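Local coordinates for glycosyl hydrolases family 31 family protein (Aspergillus niger, PDB 6DRU) that hydrolyses terminal alpha-xylose from the non-reducing-end glucose of xyloglucan oligosaccharides, as a glycoside hydrolase of family 31, at residues G530-Y541 and T556-F564. Residues are numbered along the deposited sequence; the frame is centred on the assembly and turned at random.
Sequences GNIDTPEYRELY and THGSRTCYF. With XYS (alpha-D-xylopyranose), chain N; MAN (alpha-D-mannopyranose), chain C; BGC (beta-D-glucopyranose), chain F; BGC (beta-D-glucopyranose), chain B.
G530 and T561 join the two backbones: G530 O accepts from T561 N at 2.9 Å, while T561 CG2 packs against the same carbonyl. One residue on, N531 is bridged to T561, its CA-H directed at T561 O, and I532 N donates to that oxygen over 3.0 Å. The N531 side chain, with CG anti to its own backbone N (chi1 -161°), divides its amide between two tasks. OD1 accepts from D533 N in an Asx turn, and ND2 lies 3.3 Å above one face of the Y563 ring, offset toward the rim. I532 is wedged between neighbours, CG1 against C562 CB and CG2 on the aliphatic part of R560, 3.7 Å from R560 CD. At D533 a single carboxylate oxygen binds two successive amides: OD2 takes Y563 N on its anti lone pair at 2.6 Å and meets F564 N nearly along the C-O axis at 3.2 Å. C562 is also tied to C570 by a disulfide. T534, the N-cap of helix 535-548, rests its CG2 near Y563 OH and accepts a weak bond from Y537 N at OG1. This helix and strand 554-555 belong to the TIM-barrel domain, and the loop following the strand carries H557 and S559 to the sugars: H557 NE2 bonds O3 and O4 of the xylose, and S559 OG bonds O2 of a glucose. From the helix, Y537 places its hydroxyl over the centre of one R560 guanidinium face, Y537 OH to R560 CZ 3.0 Å, with ring and guanidinium planes 66° apart. That hydroxyl bonds G518 O, while R560 NH1 reaches G519 O and NE reaches Y577 OH, so the buried arginine is held by G519 and by Y577 of its own loop. A turn further along, Y541 OH shares a 2.8 Å hydrogen bond with T556 OG1, which also pairs with N572 ND2.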
loop_
_atom_site.group_PDB
_atom_site.type_symbol
_atom_site.label_atom_id
_atom_site.label_comp_id
_atom_site.label_asym_id
_atom_site.label_seq_id
_atom_site.Cartn_x
_atom_site.Cartn_y
_atom_site.Cartn_z
ATOM N N GLY A 530 -38.538 -27.505 -4.760
ATOM C CA GLY A 530 -37.699 -28.647 -4.475
ATOM C C GLY A 530 -38.390 -29.834 -3.842
ATOM O O GLY A 530 -37.720 -30.835 -3.558
ATOM N N ASN A 531 -39.698 -29.763 -3.608
ATOM C CA ASN A 531 -40.427 -30.848 -2.959
ATOM C C ASN A 531 -40.841 -31.869 -4.013
ATOM O O ASN A 531 -41.759 -31.621 -4.802
ATOM C CB ASN A 531 -41.635 -30.310 -2.198
ATOM C CG ASN A 531 -42.147 -31.286 -1.159
ATOM O OD1 ASN A 531 -42.181 -32.496 -1.388
ATOM N ND2 ASN A 531 -42.538 -30.766 -0.003
ATOM N N ILE A 532 -40.172 -33.025 -4.018
ATOM C CA ILE A 532 -40.428 -34.050 -5.023
ATOM C C ILE A 532 -41.782 -34.718 -4.854
ATOM O O ILE A 532 -42.191 -35.498 -5.722
ATOM C CB ILE A 532 -39.317 -35.119 -5.001
ATOM C CG1 ILE A 532 -39.266 -35.809 -3.637
ATOM C CG2 ILE A 532 -37.968 -34.494 -5.318
ATOM C CD1 ILE A 532 -38.446 -37.078 -3.632
ATOM N N ASP A 533 -42.487 -34.440 -3.759
ATOM C CA ASP A 533 -43.806 -35.007 -3.528
ATOM C C ASP A 533 -44.934 -34.059 -3.902
ATOM O O ASP A 533 -46.100 -34.466 -3.867
ATOM C CB ASP A 533 -43.957 -35.425 -2.060
ATOM C CG ASP A 533 -43.048 -36.581 -1.686
ATOM O OD1 ASP A 533 -42.863 -37.491 -2.523
ATOM O OD2 ASP A 533 -42.525 -36.586 -0.551
ATOM N N THR A 534 -44.624 -32.813 -4.257
ATOM C CA THR A 534 -45.702 -31.927 -4.676
ATOM C C THR A 534 -45.843 -31.945 -6.195
ATOM O O THR A 534 -44.840 -32.051 -6.910
ATOM C CB THR A 534 -45.448 -30.497 -4.210
ATOM O OG1 THR A 534 -44.292 -29.974 -4.876
ATOM C CG2 THR A 534 -45.231 -30.457 -2.703
ATOM N N PRO A 535 -47.074 -31.850 -6.703
ATOM C CA PRO A 535 -47.255 -31.783 -8.162
ATOM C C PRO A 535 -46.632 -30.548 -8.781
ATOM O O PRO A 535 -46.256 -30.581 -9.960
ATOM C CB PRO A 535 -48.782 -31.788 -8.326
ATOM C CG PRO A 535 -49.314 -32.328 -7.037
ATOM C CD PRO A 535 -48.357 -31.870 -5.985
ATOM N N GLU A 536 -46.509 -29.459 -8.019
ATOM C CA GLU A 536 -45.949 -28.227 -8.565
ATOM C C GLU A 536 -44.498 -28.424 -8.983
ATOM O O GLU A 536 -44.108 -28.071 -10.101
ATOM C CB GLU A 536 -46.059 -27.098 -7.538
ATOM C CG GLU A 536 -47.471 -26.596 -7.275
ATOM C CD GLU A 536 -48.233 -27.457 -6.281
ATOM O OE1 GLU A 536 -47.734 -28.544 -5.919
ATOM O OE2 GLU A 536 -49.328 -27.038 -5.849
ATOM N N TYR A 537 -43.680 -28.995 -8.094
ATOM C CA TYR A 537 -42.277 -29.204 -8.427
ATOM C C TYR A 537 -42.077 -30.392 -9.359
ATOM O O TYR A 537 -41.123 -30.401 -10.147
ATOM C CB TYR A 537 -41.441 -29.402 -7.161
ATOM C CG TYR A 537 -39.981 -29.612 -7.476
ATOM C CD1 TYR A 537 -39.207 -28.573 -7.975
ATOM C CD2 TYR A 537 -39.385 -30.856 -7.315
ATOM C CE1 TYR A 537 -37.877 -28.759 -8.281
ATOM C CE2 TYR A 537 -38.054 -31.052 -7.621
ATOM C CZ TYR A 537 -37.307 -29.999 -8.103
ATOM O OH TYR A 537 -35.981 -30.184 -8.411
ATOM N N ARG A 538 -42.943 -31.403 -9.278
ATOM C CA ARG A 538 -42.871 -32.506 -10.229
ATOM C C ARG A 538 -42.997 -32.004 -11.662
ATOM O O ARG A 538 -42.333 -32.517 -12.570
ATOM C CB ARG A 538 -43.951 -33.539 -9.917
ATOM C CG ARG A 538 -43.609 -34.464 -8.764
ATOM C CD ARG A 538 -44.848 -35.168 -8.249
ATOM N NE ARG A 538 -44.516 -36.335 -7.440
ATOM C CZ ARG A 538 -45.416 -37.146 -6.897
ATOM N NH1 ARG A 538 -46.709 -36.914 -7.075
ATOM N NH2 ARG A 538 -45.025 -38.189 -6.178
ATOM N N GLU A 539 -43.849 -31.000 -11.883
ATOM C CA GLU A 539 -43.956 -30.398 -13.209
ATOM C C GLU A 539 -42.654 -29.711 -13.602
ATOM O O GLU A 539 -42.147 -29.902 -14.713
ATOM C CB GLU A 539 -45.118 -29.404 -13.239
ATOM C CG GLU A 539 -45.325 -28.733 -14.588
ATOM C CD GLU A 539 -46.259 -27.542 -14.509
ATOM O OE1 GLU A 539 -46.586 -27.117 -13.380
ATOM O OE2 GLU A 539 -46.667 -27.031 -15.574
ATOM N N LEU A 540 -42.095 -28.910 -12.690
ATOM C CA LEU A 540 -40.850 -28.202 -12.975
ATOM C C LEU A 540 -39.711 -29.168 -13.271
ATOM O O LEU A 540 -38.929 -28.948 -14.203
ATOM C CB LEU A 540 -40.488 -27.289 -11.804
ATOM C CG LEU A 540 -39.142 -26.566 -11.893
ATOM C CD1 LEU A 540 -39.034 -25.752 -13.176
ATOM C CD2 LEU A 540 -38.933 -25.681 -10.675
ATOM N N TYR A 541 -39.594 -30.242 -12.485
ATOM C CA TYR A 541 -38.485 -31.170 -12.675
ATOM C C TYR A 541 -38.565 -31.870 -14.025
ATOM O O TYR A 541 -37.545 -32.046 -14.701
ATOM C CB TYR A 541 -38.451 -32.199 -11.546
ATOM C CG TYR A 541 -37.318 -33.189 -11.697
ATOM C CD1 TYR A 541 -36.024 -32.850 -11.329
ATOM C CD2 TYR A 541 -37.538 -34.457 -12.222
ATOM C CE1 TYR A 541 -34.982 -33.746 -11.472
ATOM C CE2 TYR A 541 -36.503 -35.358 -12.370
ATOM C CZ TYR A 541 -35.227 -34.997 -11.992
ATOM O OH TYR A 541 -34.189 -35.889 -12.135
ATOM N N THR A 556 -28.499 -35.118 -13.600
ATOM C CA THR A 556 -29.440 -34.655 -12.593
ATOM C C THR A 556 -28.743 -34.586 -11.242
ATOM O O THR A 556 -27.881 -35.415 -10.932
ATOM C CB THR A 556 -30.667 -35.571 -12.519
ATOM O OG1 THR A 556 -31.569 -35.085 -11.517
ATOM C CG2 THR A 556 -30.260 -37.007 -12.196
ATOM N N HIS A 557 -29.118 -33.590 -10.446
ATOM C CA HIS A 557 -28.501 -33.345 -9.149
ATOM C C HIS A 557 -29.320 -32.281 -8.434
ATOM O O HIS A 557 -30.009 -31.479 -9.070
ATOM C CB HIS A 557 -27.041 -32.894 -9.296
ATOM C CG HIS A 557 -26.375 -32.564 -7.997
ATOM N ND1 HIS A 557 -26.175 -33.499 -7.005
ATOM C CD2 HIS A 557 -25.869 -31.400 -7.525
ATOM C CE1 HIS A 557 -25.572 -32.926 -5.978
ATOM N NE2 HIS A 557 -25.375 -31.653 -6.268
ATOM N N GLY A 558 -29.246 -32.292 -7.112
ATOM C CA GLY A 558 -29.916 -31.280 -6.322
ATOM C C GLY A 558 -30.085 -31.723 -4.890
ATOM O O GLY A 558 -29.849 -32.877 -4.532
ATOM N N SER A 559 -30.499 -30.765 -4.063
ATOM C CA SER A 559 -30.804 -30.997 -2.654
ATOM C C SER A 559 -32.316 -30.849 -2.507
ATOM O O SER A 559 -32.832 -29.747 -2.315
ATOM C CB SER A 559 -30.041 -30.028 -1.752
ATOM O OG SER A 559 -30.234 -30.341 -0.383
ATOM N N ARG A 560 -33.021 -31.968 -2.606
ATOM C CA ARG A 560 -34.475 -31.969 -2.629
ATOM C C ARG A 560 -35.049 -31.993 -1.216
ATOM O O ARG A 560 -34.382 -32.369 -0.249
ATOM C CB ARG A 560 -34.998 -33.174 -3.415
ATOM C CG ARG A 560 -34.401 -33.326 -4.804
ATOM C CD ARG A 560 -34.962 -32.299 -5.769
ATOM N NE ARG A 560 -34.401 -32.457 -7.106
ATOM C CZ ARG A 560 -33.508 -31.632 -7.643
ATOM N NH1 ARG A 560 -33.086 -30.575 -6.961
ATOM N NH2 ARG A 560 -33.050 -31.855 -8.867
ATOM N N THR A 561 -36.307 -31.583 -1.112
ATOM C CA THR A 561 -37.122 -31.794 0.073
ATOM C C THR A 561 -38.289 -32.702 -0.296
ATOM O O THR A 561 -38.575 -32.932 -1.473
ATOM C CB THR A 561 -37.609 -30.461 0.664
ATOM O OG1 THR A 561 -38.466 -30.714 1.784
ATOM C CG2 THR A 561 -38.349 -29.640 -0.374
ATOM N N CYS A 562 -38.961 -33.241 0.718
ATOM C CA CYS A 562 -39.977 -34.255 0.470
ATOM C C CYS A 562 -40.846 -34.419 1.709
ATOM O O CYS A 562 -40.510 -33.951 2.799
ATOM C CB CYS A 562 -39.337 -35.590 0.068
ATOM S SG CYS A 562 -38.201 -36.315 1.288
ATOM N N TYR A 563 -41.986 -35.086 1.516
ATOM C CA TYR A 563 -42.875 -35.444 2.612
ATOM C C TYR A 563 -42.598 -36.832 3.175
ATOM O O TYR A 563 -42.929 -37.089 4.338
ATOM C CB TYR A 563 -44.336 -35.384 2.155
ATOM C CG TYR A 563 -44.849 -33.996 1.839
ATOM C CD1 TYR A 563 -44.389 -32.884 2.532
ATOM C CD2 TYR A 563 -45.800 -33.800 0.844
ATOM C CE1 TYR A 563 -44.865 -31.613 2.242
ATOM C CE2 TYR A 563 -46.280 -32.537 0.546
ATOM C CZ TYR A 563 -45.810 -31.447 1.246
ATOM O OH TYR A 563 -46.288 -30.190 0.949
ATOM N N PHE A 564 -42.005 -37.726 2.383
ATOM C CA PHE A 564 -41.691 -39.082 2.813
ATOM C C PHE A 564 -40.245 -39.388 2.454
ATOM O O PHE A 564 -39.840 -39.217 1.300
ATOM C CB PHE A 564 -42.635 -40.099 2.165
ATOM C CG PHE A 564 -44.070 -39.657 2.144
ATOM C CD1 PHE A 564 -44.800 -39.568 3.318
ATOM C CD2 PHE A 564 -44.688 -39.324 0.951
ATOM C CE1 PHE A 564 -46.120 -39.156 3.301
ATOM C CE2 PHE A 564 -46.007 -38.913 0.928
ATOM C CZ PHE A 564 -46.724 -38.830 2.105
HETATM C C1 XYS N . -21.765 -27.314 -3.500
HETATM C C2 XYS N . -22.019 -27.835 -4.896
HETATM C C3 XYS N . -23.146 -28.842 -4.849
HETATM C C4 XYS N . -22.835 -29.905 -3.819
HETATM C C5 XYS N . -22.489 -29.244 -2.503
HETATM O O1 XYS N . -22.940 -26.715 -3.005
HETATM O O2 XYS N . -22.364 -26.767 -5.746
HETATM O O3 XYS N . -23.301 -29.441 -6.115
HETATM O O4 XYS N . -23.963 -30.731 -3.645
HETATM O O5 XYS N . -21.383 -28.384 -2.669
HETATM C C1 MAN C . -39.989 -42.152 8.469
HETATM C C2 MAN C . -41.407 -41.870 8.024
HETATM C C3 MAN C . -41.375 -40.909 6.857
HETATM C C4 MAN C . -40.554 -39.694 7.222
HETATM C C5 MAN C . -39.204 -40.126 7.759
HETATM C C6 MAN C . -38.408 -38.902 8.159
HETATM O O2 MAN C . -42.134 -41.298 9.087
HETATM O O3 MAN C . -42.687 -40.511 6.532
HETATM O O4 MAN C . -40.370 -38.895 6.077
HETATM O O5 MAN C . -39.381 -40.953 8.884
HETATM O O6 MAN C . -37.101 -39.281 8.529
HETATM C C2 BGC F . -28.138 -27.196 0.693
HETATM C C3 BGC F . -26.883 -26.462 1.016
HETATM C C4 BGC F . -27.143 -24.946 1.022
HETATM C C5 BGC F . -28.320 -24.632 1.898
HETATM C C6 BGC F . -28.617 -23.140 1.832
HETATM C C1 BGC F . -29.210 -26.747 1.654
HETATM O O2 BGC F . -27.927 -28.619 0.828
HETATM O O3 BGC F . -25.922 -26.764 0.069
HETATM O O4 BGC F . -26.015 -24.268 1.524
HETATM O O5 BGC F . -29.451 -25.352 1.452
HETATM O O6 BGC F . -29.631 -22.824 2.758
HETATM C C2 BGC B . -33.609 -26.143 3.051
HETATM C C3 BGC B . -32.442 -26.091 2.127
HETATM C C4 BGC B . -31.494 -27.268 2.409
HETATM C C5 BGC B . -32.268 -28.556 2.403
HETATM C C6 BGC B . -31.326 -29.713 2.717
HETATM C C1 BGC B . -34.249 -27.509 2.971
HETATM O O1 BGC B . -35.354 -27.552 3.812
HETATM O O2 BGC B . -34.565 -25.128 2.673
HETATM O O3 BGC B . -31.772 -24.896 2.313
HETATM O O4 BGC B . -30.488 -27.327 1.421
HETATM O O5 BGC B . -33.300 -28.504 3.372
HETATM O O6 BGC B . -31.477 -30.098 4.065
#